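Side-chain contacts in sulfotransferase (Mycobacterium tuberculosis, PDB 2ZQ5), which probably transfers a sulfuryl group to an acceptor substrate, as a sulfotransferase with a P-loop-like fold: residues G30-D33 against D34-E38; Y196-W199 against L200-D204; A289-T292 against W293-L297. One frame throughout, in Å; residues are numbered along the deposited sequence.

Interaction 1. Residues G30-D33 against D34-E38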
loop_
_atom_site.group_PDB
_atom_site.type_symbol
_atom_site.label_atom_id
_atom_site.label_comp_id
_atom_site.label_asym_id
_atom_site.label_seq_id
_atom_site.Cartn_x
_atom_site.Cartn_y
_atom_site.Cartn_z
ATOM N N GLY A 30 -2.463 0.651 -21.943
ATOM C CA GLY A 30 -3.844 0.250 -21.754
ATOM C C GLY A 30 -4.775 1.438 -21.865
ATOM O O GLY A 30 -4.336 2.554 -22.144
ATOM N N THR A 31 -6.066 1.203 -21.660
ATOM C CA THR A 31 -7.041 2.279 -21.730
ATOM C C THR A 31 -6.925 3.125 -20.469
ATOM O O THR A 31 -6.248 2.746 -19.514
ATOM C CB THR A 31 -8.477 1.738 -21.824
ATOM O OG1 THR A 31 -8.802 1.040 -20.617
ATOM C CG2 THR A 31 -8.612 0.792 -23.008
ATOM N N ASP A 32 -7.593 4.269 -20.473
ATOM C CA ASP A 32 -7.569 5.177 -19.337
ATOM C C ASP A 32 -8.867 5.025 -18.543
ATOM O O ASP A 32 -9.419 6.000 -18.033
ATOM C CB ASP A 32 -7.390 6.613 -19.849
ATOM C CG ASP A 32 -7.268 7.632 -18.733
ATOM O OD1 ASP A 32 -6.529 7.372 -17.761
ATOM O OD2 ASP A 32 -7.902 8.703 -18.842
ATOM N N ASP A 33 -9.344 3.787 -18.435
ATOM C CA ASP A 33 -10.574 3.508 -17.706
ATOM C C ASP A 33 -10.433 3.708 -16.204
ATOM O O ASP A 33 -11.432 3.838 -15.498
ATOM C CB ASP A 33 -11.062 2.084 -17.990
ATOM C CG ASP A 33 -11.591 1.923 -19.402
ATOM O OD1 ASP A 33 -12.393 2.777 -19.836
ATOM O OD2 ASP A 33 -11.215 0.940 -20.074
ATOM N N ASP A 34 -9.198 3.731 -15.710
ATOM C CA ASP A 34 -8.988 3.942 -14.283
ATOM C C ASP A 34 -8.638 5.397 -13.980
ATOM O O ASP A 34 -8.283 5.746 -12.854
ATOM C CB ASP A 34 -7.919 2.977 -13.735
ATOM C CG ASP A 34 -6.583 3.094 -14.443
ATOM O OD1 ASP A 34 -6.528 3.631 -15.568
ATOM O OD2 ASP A 34 -5.580 2.620 -13.865
ATOM N N ASN A 35 -8.766 6.245 -14.998
ATOM C CA ASN A 35 -8.516 7.678 -14.872
ATOM C C ASN A 35 -7.117 8.002 -14.347
ATOM O O ASN A 35 -6.933 8.964 -13.605
ATOM C CB ASN A 35 -9.582 8.291 -13.955
ATOM C CG ASN A 35 -9.759 9.778 -14.173
ATOM O OD1 ASN A 35 -9.745 10.252 -15.308
ATOM N ND2 ASN A 35 -9.952 10.521 -13.086
ATOM N N TYR A 36 -6.128 7.216 -14.756
ATOM C CA TYR A 36 -4.763 7.428 -14.292
ATOM C C TYR A 36 -4.117 8.691 -14.858
ATOM O O TYR A 36 -3.267 9.298 -14.209
ATOM C CB TYR A 36 -3.901 6.194 -14.606
ATOM C CG TYR A 36 -3.225 6.202 -15.959
ATOM C CD1 TYR A 36 -1.922 6.681 -16.102
ATOM C CD2 TYR A 36 -3.887 5.735 -17.097
ATOM C CE1 TYR A 36 -1.296 6.697 -17.343
ATOM C CE2 TYR A 36 -3.269 5.744 -18.340
ATOM C CZ TYR A 36 -1.976 6.226 -18.457
ATOM O OH TYR A 36 -1.367 6.252 -19.693
ATOM N N ARG A 37 -4.518 9.095 -16.060
ATOM C CA ARG A 37 -3.943 10.292 -16.657
ATOM C C ARG A 37 -4.297 11.549 -15.870
ATOM O O ARG A 37 -3.424 12.378 -15.602
ATOM C CB ARG A 37 -4.392 10.435 -18.112
ATOM C CG ARG A 37 -3.659 9.503 -19.066
ATOM C CD ARG A 37 -4.128 9.696 -20.498
ATOM N NE ARG A 37 -3.262 9.020 -21.462
ATOM C CZ ARG A 37 -1.992 9.347 -21.686
ATOM N NH1 ARG A 37 -1.431 10.346 -21.017
ATOM N NH2 ARG A 37 -1.282 8.679 -22.585
ATOM N N GLU A 38 -5.566 11.695 -15.499
ATOM C CA GLU A 38 -5.981 12.865 -14.727
ATOM C C GLU A 38 -5.268 12.841 -13.380
ATOM O O GLU A 38 -4.775 13.866 -12.908
ATOM C CB GLU A 38 -7.495 12.876 -14.480
ATOM C CG GLU A 38 -7.984 14.208 -13.892
ATOM C CD GLU A 38 -9.398 14.156 -13.327
ATOM O OE1 GLU A 38 -10.182 13.278 -13.733
ATOM O OE2 GLU A 38 -9.731 15.014 -12.479
HETATM O O HOH W 1 -7.547 10.436 -17.031
#
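D32 OD1 accepts the backbone N of R37 at 3.1 Å in a nearly straight bond, with an N-H...O angle of 173°. The nitrogen meets the syn side of the carboxylate, 27° out of its plane. CG of D32 stands anti to the backbone N (chi1 -177°), which carries the acid forward over the first residues of helix 36-50. The other oxygen, OD2, accepts a short hydrogen bond from a water at 2.5 Å; the same water donates to N35 OD1 and accepts from E38 N, so one solvent molecule satisfies two side chains and an amide of the first helical turn. N35 uses its ND2 as well, giving a hydrogen to E38 OE1 at 2.8 Å with the acceptor in the amide plane. Its backbone N bonds to D32 O at 3.1 Å, the closing bond of the turn, and the donor lies well above the carbonyl plane. D34 is buried and turns elsewhere: OD2 makes a salt bridge with R72 and a hydrogen bond with S181. Y36 OH is bonded to H17 NE2. D32, three residues before the N-cap residue N35, thus opens a type I beta turn, D32 to N35, that leads into the N terminus of helix 36-50.

Interaction 2. Residues Y196-W199 against L200-D204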
loop_
_atom_site.group_PDB
_atom_site.type_symbol
_atom_site.label_atom_id
_atom_site.label_comp_id
_atom_site.label_asym_id
_atom_site.label_seq_id
_atom_site.Cartn_x
_atom_site.Cartn_y
_atom_site.Cartn_z
ATOM N N TYR A 196 -3.512 17.326 -4.230
ATOM C CA TYR A 196 -3.758 15.965 -4.687
ATOM C C TYR A 196 -4.584 15.215 -3.644
ATOM O O TYR A 196 -5.508 14.480 -3.991
ATOM C CB TYR A 196 -2.442 15.224 -4.946
ATOM C CG TYR A 196 -2.636 13.758 -5.275
ATOM C CD1 TYR A 196 -3.002 13.342 -6.560
ATOM C CD2 TYR A 196 -2.500 12.788 -4.280
ATOM C CE1 TYR A 196 -3.225 11.984 -6.844
ATOM C CE2 TYR A 196 -2.722 11.445 -4.548
ATOM C CZ TYR A 196 -3.084 11.048 -5.827
ATOM O OH TYR A 196 -3.301 9.707 -6.060
ATOM N N ALA A 197 -4.254 15.401 -2.368
ATOM C CA ALA A 197 -4.997 14.737 -1.302
ATOM C C ALA A 197 -6.481 15.110 -1.386
ATOM O O ALA A 197 -7.355 14.254 -1.244
ATOM C CB ALA A 197 -4.427 15.133 0.065
ATOM N N ASP A 198 -6.747 16.392 -1.625
ATOM C CA ASP A 198 -8.106 16.913 -1.738
ATOM C C ASP A 198 -8.816 16.305 -2.942
ATOM O O ASP A 198 -9.965 15.871 -2.849
ATOM C CB ASP A 198 -8.063 18.436 -1.887
ATOM C CG ASP A 198 -9.433 19.042 -2.139
ATOM O OD1 ASP A 198 -10.278 18.999 -1.224
ATOM O OD2 ASP A 198 -9.661 19.558 -3.255
ATOM N N TRP A 199 -8.123 16.285 -4.076
ATOM C CA TRP A 199 -8.676 15.723 -5.298
ATOM C C TRP A 199 -9.011 14.248 -5.076
ATOM O O TRP A 199 -10.105 13.786 -5.400
ATOM C CB TRP A 199 -7.655 15.859 -6.435
ATOM C CG TRP A 199 -8.088 15.233 -7.731
ATOM C CD1 TRP A 199 -8.891 15.789 -8.685
ATOM C CD2 TRP A 199 -7.764 13.916 -8.196
ATOM N NE1 TRP A 199 -9.088 14.898 -9.717
ATOM C CE2 TRP A 199 -8.408 13.742 -9.441
ATOM C CE3 TRP A 199 -6.992 12.866 -7.680
ATOM C CZ2 TRP A 199 -8.304 12.555 -10.178
ATOM C CZ3 TRP A 199 -6.889 11.685 -8.413
ATOM C CH2 TRP A 199 -7.544 11.543 -9.649
ATOM N N LEU A 200 -8.063 13.510 -4.509
ATOM C CA LEU A 200 -8.265 12.089 -4.267
ATOM C C LEU A 200 -9.467 11.809 -3.366
ATOM O O LEU A 200 -10.192 10.832 -3.579
ATOM C CB LEU A 200 -6.994 11.479 -3.665
ATOM C CG LEU A 200 -6.963 9.957 -3.510
ATOM C CD1 LEU A 200 -7.188 9.290 -4.869
ATOM C CD2 LEU A 200 -5.620 9.538 -2.921
ATOM N N SER A 201 -9.692 12.672 -2.376
ATOM C CA SER A 201 -10.812 12.483 -1.454
ATOM C C SER A 201 -12.168 12.581 -2.156
ATOM O O SER A 201 -13.180 12.141 -1.615
ATOM C CB SER A 201 -10.750 13.505 -0.315
ATOM O OG SER A 201 -11.212 14.771 -0.737
ATOM N N ARG A 202 -12.183 13.148 -3.359
ATOM C CA ARG A 202 -13.418 13.305 -4.128
ATOM C C ARG A 202 -13.571 12.265 -5.239
ATOM O O ARG A 202 -14.574 12.260 -5.950
ATOM C CB ARG A 202 -13.470 14.705 -4.757
ATOM C CG ARG A 202 -13.621 15.848 -3.762
ATOM C CD ARG A 202 -13.618 17.207 -4.453
ATOM N NE ARG A 202 -12.276 17.777 -4.588
ATOM C CZ ARG A 202 -11.663 17.998 -5.747
ATOM N NH1 ARG A 202 -12.262 17.696 -6.891
ATOM N NH2 ARG A 202 -10.450 18.533 -5.763
ATOM N N GLN A 203 -12.590 11.380 -5.383
ATOM C CA GLN A 203 -12.627 10.385 -6.451
ATOM C C GLN A 203 -13.314 9.070 -6.143
ATOM O O GLN A 203 -13.396 8.641 -4.993
ATOM C CB GLN A 203 -11.205 10.060 -6.919
ATOM C CG GLN A 203 -10.400 11.256 -7.377
ATOM C CD GLN A 203 -11.158 12.104 -8.373
ATOM O OE1 GLN A 203 -11.524 11.640 -9.458
ATOM N NE2 GLN A 203 -11.406 13.357 -8.009
ATOM N N ASP A 204 -13.806 8.437 -7.201
ATOM C CA ASP A 204 -14.419 7.126 -7.091
ATOM C C ASP A 204 -13.248 6.163 -7.290
ATOM O O ASP A 204 -12.628 6.140 -8.354
ATOM C CB ASP A 204 -15.462 6.924 -8.191
ATOM C CG ASP A 204 -15.884 5.479 -8.328
ATOM O OD1 ASP A 204 -15.860 4.754 -7.309
ATOM O OD2 ASP A 204 -16.244 5.073 -9.455
HETATM O O HOH W 2 -12.717 19.325 -2.364
#
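W199 and Q203 are joined by stacking. The amide of Q203 lies over one face of the indole with the two planes 6° apart, and Q203 CG sits 3.5 Å from the centroid of the six-membered ring of W199, 4° off its normal, a CH-pi contact. The bend of the glutamine chain at chi2 (-50°) folds the amide back over the ring. Hydrogen bonding fixes its rotation: Q203 NE2 donates to W199 O at 2.9 Å. That carbonyl oxygen also accepts R202 N, and the two donors arrive from opposite faces of its plane. The indole NE1 probably bonds E38 OE2 on helix 36-50.

Near the C-terminal end of helix 194-201 the backbone pattern changes: L200 N and S201 N bond four residues back, to Y196 O and A197 O, whereas R202 N reaches three. S201 OG similarly turns onto the backbone, donating to D198 O at 2.7 Å.

The charged pair D198 and R202 is spaced i, i+4, about one helical turn. R202 NH2 meets D198 OD2 at 2.8 Å from above the carboxylate plane, while the oxygen lies close to the guanidinium plane; NE adds a weak bond to OD2. A water donates to D198 OD1 and weakly accepts from NE.

Apolar contact is made by L200 with two rings: CD2 approaches Y196 CE2 obliquely at 3.8 Å and CB lies near W199 CE3. Y196 OH is held by L182 O and S184 N.

Interaction 3. Residues A289-T292 against W293-L297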
loop_
_atom_site.group_PDB
_atom_site.type_symbol
_atom_site.label_atom_id
_atom_site.label_comp_id
_atom_site.label_asym_id
_atom_site.label_seq_id
_atom_site.Cartn_x
_atom_site.Cartn_y
_atom_site.Cartn_z
ATOM N N ALA A 289 -0.428 14.884 8.411
ATOM C CA ALA A 289 -0.755 13.563 8.952
ATOM C C ALA A 289 -2.063 13.597 9.733
ATOM O O ALA A 289 -2.867 12.667 9.663
ATOM C CB ALA A 289 0.377 13.059 9.849
ATOM N N MET A 290 -2.275 14.672 10.488
ATOM C CA MET A 290 -3.504 14.806 11.256
ATOM C C MET A 290 -4.697 14.794 10.306
ATOM O O MET A 290 -5.716 14.164 10.584
ATOM C CB MET A 290 -3.488 16.111 12.055
ATOM C CG MET A 290 -2.555 16.103 13.260
ATOM S SD MET A 290 -3.281 15.327 14.723
ATOM C CE MET A 290 -4.253 16.695 15.357
ATOM N N ASP A 291 -4.562 15.485 9.180
ATOM C CA ASP A 291 -5.639 15.547 8.202
ATOM C C ASP A 291 -5.853 14.213 7.496
ATOM O O ASP A 291 -6.965 13.681 7.475
ATOM C CB ASP A 291 -5.348 16.626 7.157
ATOM C CG ASP A 291 -6.358 16.621 6.026
ATOM O OD1 ASP A 291 -7.572 16.708 6.309
ATOM O OD2 ASP A 291 -5.939 16.529 4.854
ATOM N N THR A 292 -4.783 13.672 6.923
ATOM C CA THR A 292 -4.862 12.410 6.200
ATOM C C THR A 292 -5.480 11.259 6.976
ATOM O O THR A 292 -6.446 10.642 6.523
ATOM C CB THR A 292 -3.467 11.956 5.725
ATOM O OG1 THR A 292 -2.954 12.911 4.793
ATOM C CG2 THR A 292 -3.537 10.585 5.057
ATOM N N TRP A 293 -4.933 10.968 8.150
ATOM C CA TRP A 293 -5.424 9.840 8.922
ATOM C C TRP A 293 -6.749 10.023 9.642
ATOM O O TRP A 293 -7.442 9.037 9.906
ATOM C CB TRP A 293 -4.313 9.358 9.858
ATOM C CG TRP A 293 -3.089 9.033 9.049
ATOM C CD1 TRP A 293 -1.886 9.674 9.087
ATOM C CD2 TRP A 293 -3.014 8.108 7.953
ATOM N NE1 TRP A 293 -1.071 9.219 8.076
ATOM C CE2 TRP A 293 -1.740 8.257 7.365
ATOM C CE3 TRP A 293 -3.907 7.174 7.407
ATOM C CZ2 TRP A 293 -1.333 7.508 6.255
ATOM C CZ3 TRP A 293 -3.504 6.428 6.303
ATOM C CH2 TRP A 293 -2.227 6.601 5.740
ATOM N N SER A 294 -7.124 11.259 9.959
ATOM C CA SER A 294 -8.423 11.448 10.592
ATOM C C SER A 294 -9.477 11.248 9.502
ATOM O O SER A 294 -10.562 10.734 9.767
ATOM C CB SER A 294 -8.541 12.835 11.241
ATOM O OG SER A 294 -8.376 13.894 10.319
ATOM N N ARG A 295 -9.154 11.643 8.272
ATOM C CA ARG A 295 -10.080 11.446 7.157
ATOM C C ARG A 295 -10.203 9.950 6.876
ATOM O O ARG A 295 -11.301 9.434 6.685
ATOM C CB ARG A 295 -9.588 12.166 5.892
ATOM C CG ARG A 295 -9.913 13.647 5.866
ATOM C CD ARG A 295 -9.648 14.288 4.504
ATOM N NE ARG A 295 -8.226 14.473 4.220
ATOM C CZ ARG A 295 -7.502 13.700 3.416
ATOM N NH1 ARG A 295 -8.052 12.662 2.794
ATOM N NH2 ARG A 295 -6.220 13.980 3.224
ATOM N N GLY A 296 -9.071 9.253 6.862
ATOM C CA GLY A 296 -9.090 7.823 6.607
ATOM C C GLY A 296 -9.958 7.057 7.588
ATOM O O GLY A 296 -10.809 6.263 7.190
ATOM N N LEU A 297 -9.744 7.288 8.879
ATOM C CA LEU A 297 -10.523 6.589 9.889
ATOM C C LEU A 297 -12.002 6.975 9.854
ATOM O O LEU A 297 -12.874 6.119 10.022
ATOM C CB LEU A 297 -9.930 6.847 11.277
ATOM C CG LEU A 297 -8.558 6.200 11.502
ATOM C CD1 LEU A 297 -7.975 6.659 12.832
ATOM C CD2 LEU A 297 -8.696 4.683 11.469
#
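R295 grips D291 side-on, one nitrogen to each oxygen: NE to OD1 at 3.1 Å and NH2 to OD2 at 3.0 Å. Both oxygens lie near the guanidinium plane, yet both nitrogens stand well above the carboxylate plane, since the two flat groups are turned 52° apart. The arginine chain bends at chi3 (-74°), which brings its head back along the helix and sets one guanidinium face against T292 CA.

Beside this salt bridge, T292 CG2 lies over the centre of the six-membered ring of W293, 3.8 Å from the centroid, and makes a CH-pi contact. With CG2 anti to the backbone N, the methyl is placed over the ring face, and the two side chains lie side by side, pointing the same way. At the five-membered end, A289 CB packs on W293 CD1 at 4.1 Å. S294 OG bonds M290 O at 2.7 Å in the carbonyl plane, and S294 N shares that acceptor from above it.

Outside the two segments, E188 OE2 accepts both R295 NH2 and T292 OG1, which also bonds D288 O, while F237 packs on T292 and R295. M265 of helix 262-272 and P233 pack on W293. The backbone donors W293 N, R295 N and G296 N each bond a carbonyl four residues back, the alpha-helical pattern, and the acid-arginine pair is a classic i, i+4 salt bridge of an alpha helix.

From the N terminus, interaction 1 closes a tight turn in the loop after helix 13-24 and starts helix 36-50. Interaction 2 lies at the end of helix 194-201 and interaction 3 within helix 282-304; neither bridges a long loop. The three follow one another in series, without nesting or crossing. In space, interaction 2 is the middle member: E38 OE2 of interaction 1 probably bonds W199 NE1 at 2.8 Å, and A197 CB of interaction 2 packs against R295 NH2 of interaction 3 at 3.8 Å. Through these two contacts helix 194-201 links helix 36-50, near the N terminus, to helix 282-304. Interactions 1 and 3 stay about 16 Å apart at their nearest atoms.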